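Local coordinates for protein alpha-fucosidase (Bifidobacterium bifidum, PDB 2EAB) that is the catalytic domain of a larger calcium-containing glycoside hydrolase and probably cleaves alpha-1,2-linked L-fucose from glycans, at residues G821-G826 with K845-K850. Numbering follows the deposited sequence.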
ATOM      1  N   GLY A 821       2.353   9.919 -17.666  1.00  6.65           N
ATOM      2  CA  GLY A 821       1.986  10.937 -18.653  1.00  7.02           C
ATOM      3  C   GLY A 821       0.488  11.178 -18.699  1.00  6.90           C
ATOM      4  O   GLY A 821       0.016  12.109 -19.366  1.00  7.49           O
ATOM      5  N   ASN A 822      -0.253  10.342 -17.971  1.00  6.79           N
ATOM      6  CA  ASN A 822      -1.709  10.412 -17.851  1.00  6.84           C
ATOM      7  C   ASN A 822      -2.417  10.008 -19.138  1.00  7.08           C
ATOM      8  O   ASN A 822      -3.073  10.824 -19.810  1.00  7.44           O
ATOM      9  CB  ASN A 822      -2.194  11.772 -17.329  1.00  7.07           C
ATOM     10  CG  ASN A 822      -3.562  11.686 -16.690  1.00  6.86           C
ATOM     11  OD1 ASN A 822      -4.256  10.673 -16.815  1.00  7.50           O
ATOM     12  ND2 ASN A 822      -3.959  12.739 -15.997  1.00  7.50           N
ATOM     13  N   PHE A 823      -2.258   8.728 -19.463  1.00  7.02           N
ATOM     14  CA  PHE A 823      -2.988   8.096 -20.549  1.00  7.06           C
ATOM     15  C   PHE A 823      -3.790   6.946 -19.966  1.00  7.25           C
ATOM     16  O   PHE A 823      -3.258   6.152 -19.183  1.00  7.73           O
ATOM     17  CB  PHE A 823      -2.035   7.511 -21.595  1.00  7.42           C
ATOM     18  CG  PHE A 823      -1.139   8.517 -22.249  1.00  6.91           C
ATOM     19  CD1 PHE A 823      -1.498   9.104 -23.458  1.00  7.73           C
ATOM     20  CD2 PHE A 823       0.083   8.853 -21.679  1.00  7.86           C
ATOM     21  CE1 PHE A 823      -0.661  10.032 -24.079  1.00  7.75           C
ATOM     22  CE2 PHE A 823       0.927   9.780 -22.289  1.00  8.30           C
ATOM     23  CZ  PHE A 823       0.553  10.367 -23.496  1.00  8.17           C
ATOM     24  N   THR A 824      -5.057   6.835 -20.345  1.00  7.39           N
ATOM     25  CA  THR A 824      -5.845   5.662 -19.975  1.00  7.90           C
ATOM     26  C   THR A 824      -5.684   4.627 -21.078  1.00  7.81           C
ATOM     27  O   THR A 824      -5.730   4.968 -22.268  1.00  8.62           O
ATOM     28  CB  THR A 824      -7.320   6.026 -19.740  1.00  8.08           C
ATOM     29  OG1 THR A 824      -7.378   7.111 -18.809  1.00 10.16           O
ATOM     30  CG2 THR A 824      -8.096   4.836 -19.167  1.00  8.26           C
ATOM     31  N   VAL A 825      -5.472   3.377 -20.684  1.00  7.75           N
ATOM     32  CA  VAL A 825      -5.070   2.328 -21.605  1.00  8.30           C
ATOM     33  C   VAL A 825      -6.026   1.145 -21.546  1.00  7.99           C
ATOM     34  O   VAL A 825      -6.307   0.608 -20.468  1.00  8.09           O
ATOM     35  CB  VAL A 825      -3.640   1.819 -21.289  1.00  8.46           C
ATOM     36  CG1 VAL A 825      -3.238   0.705 -22.244  1.00 10.50           C
ATOM     37  CG2 VAL A 825      -2.625   2.957 -21.337  1.00  9.03           C
ATOM     38  N   GLY A 826      -6.517   0.753 -22.716  1.00  7.87           N
ATOM     39  CA  GLY A 826      -7.223  -0.508 -22.885  1.00  8.43           C
ATOM     40  C   GLY A 826      -6.504  -1.301 -23.956  1.00  8.80           C
ATOM     41  O   GLY A 826      -5.964  -0.719 -24.900  1.00  9.48           O
ATOM     42  N   LYS A 845      -0.099  14.889 -23.736  1.00  8.69           N
ATOM     43  CA  LYS A 845       1.337  14.669 -23.859  1.00  8.81           C
ATOM     44  C   LYS A 845       1.646  13.827 -25.095  1.00  8.72           C
ATOM     45  O   LYS A 845       0.803  13.067 -25.567  1.00  8.36           O
ATOM     46  CB  LYS A 845       1.900  14.012 -22.590  1.00  9.32           C
ATOM     47  CG  LYS A 845       1.619  14.784 -21.282  1.00 10.88           C
ATOM     48  CD  LYS A 845       2.223  16.197 -21.266  1.00 13.56           C
ATOM     49  CE  LYS A 845       1.625  17.075 -20.158  1.00 14.12           C
ATOM     50  NZ  LYS A 845       1.950  16.629 -18.768  1.00 17.22           N
ATOM     51  N   GLN A 846       2.858  13.972 -25.622  1.00  8.66           N
ATOM     52  CA  GLN A 846       3.294  13.149 -26.738  1.00  9.08           C
ATOM     53  C   GLN A 846       3.133  11.674 -26.393  1.00  8.51           C
ATOM     54  O   GLN A 846       3.516  11.248 -25.303  1.00  8.88           O
ATOM     55  CB  GLN A 846       4.755  13.427 -27.056  1.00  9.63           C
ATOM     56  CG  GLN A 846       5.267  12.620 -28.226  1.00 10.70           C
ATOM     57  CD  GLN A 846       6.739  12.819 -28.471  1.00 11.32           C
ATOM     58  OE1 GLN A 846       7.574  12.576 -27.595  1.00 12.07           O
ATOM     59  NE2 GLN A 846       7.071  13.258 -29.669  1.00 11.12           N
ATOM     60  N   ALA A 847       2.552  10.914 -27.318  1.00  8.18           N
ATOM     61  CA  ALA A 847       2.464   9.466 -27.171  1.00  8.02           C
ATOM     62  C   ALA A 847       3.688   8.780 -27.761  1.00  7.63           C
ATOM     63  O   ALA A 847       4.165   9.152 -28.832  1.00  7.71           O
ATOM     64  CB  ALA A 847       1.198   8.930 -27.802  1.00  8.21           C
ATOM     65  N   ALA A 848       4.193   7.786 -27.036  1.00  7.59           N
ATOM     66  CA  ALA A 848       5.285   6.943 -27.498  1.00  7.91           C
ATOM     67  C   ALA A 848       4.932   5.548 -27.013  1.00  7.63           C
ATOM     68  O   ALA A 848       4.918   5.291 -25.802  1.00  8.37           O
ATOM     69  CB  ALA A 848       6.617   7.415 -26.933  1.00  8.14           C
ATOM     70  N   VAL A 849       4.590   4.670 -27.955  1.00  7.73           N
ATOM     71  CA  VAL A 849       3.957   3.399 -27.627  1.00  7.68           C
ATOM     72  C   VAL A 849       4.760   2.209 -28.144  1.00  7.05           C
ATOM     73  O   VAL A 849       4.992   2.083 -29.355  1.00  7.04           O
ATOM     74  CB  VAL A 849       2.511   3.339 -28.186  1.00  7.71           C
ATOM     75  CG1 VAL A 849       1.827   2.053 -27.760  1.00  8.74           C
ATOM     76  CG2 VAL A 849       1.701   4.549 -27.727  1.00  8.47           C
ATOM     77  N   LYS A 850       5.187   1.351 -27.215  1.00  7.03           N
ATOM     78  CA  LYS A 850       5.761   0.053 -27.539  1.00  7.24           C
ATOM     79  C   LYS A 850       4.647  -0.972 -27.441  1.00  7.48           C
ATOM     80  O   LYS A 850       3.813  -0.906 -26.533  1.00  7.64           O
ATOM     81  CB  LYS A 850       6.867  -0.308 -26.546  1.00  7.41           C
ATOM     82  CG  LYS A 850       7.672  -1.544 -26.930  1.00  7.16           C
ATOM     83  CD  LYS A 850       8.780  -1.850 -25.931  1.00  7.24           C
ATOM     84  CE  LYS A 850       9.560  -3.083 -26.357  1.00  8.47           C
ATOM     85  NZ  LYS A 850      10.657  -3.405 -25.399  1.00  7.94           N
TER
HETATM   86  O   HOH W   1      -1.517  12.864 -21.774  1.00  8.03           O
HETATM   87  O   HOH W   2       0.856  14.361 -17.736  1.00 11.40           O
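Phe823 reaches across to the 845-850 segment with the far end of its ring. Phe823 CZ lies 3.4 Å from Lys845 O, which sits at the ring edge near its plane, so that the partly positive C-H rim meets a carbonyl oxygen; that oxygen is also hydrogen-bonded to Thr886 OG1. Gln846 O approaches Phe823 CZ obliquely at 3.6 Å, and Lys845 CB packs against the same ring atom. Phe823 CG stands anti to the carbonyl carbon (chi1 -60°), beside the backbone N. Ala847 CB is 4.3 Å from Phe823 CE1. Leu839 of strand 833-841 touches both Phe823 and Ala847 in this buried part. Here two sheets of the family 95 C-terminal domain face each other: 823-830 belongs to the antiparallel sheet that also holds 833-841, and 847-851 to a mixed one beside 880-884. Asn822 and Phe823 both oppose Ala819 in a G1 beta bulge at the start of strand 823-830, with Gly821 just before the bulge. The Lys845 end is looser and wet. Two waters draw on Gly821 O: one donates to it at 3.0 Å and accepts from Lys845 N, lying also over one face of the Phe823 ring toward the rim; the other gives it a weak bond and accepts from Lys845 NZ at 2.7 Å. A bend at chi4 (66°) turns Lys845 NZ back to this second water, while Lys845 CG rests 3.7 Å from Gly821 O. The CB of Gln846 points away from the 821-826 segment, and its side chain touches Val883.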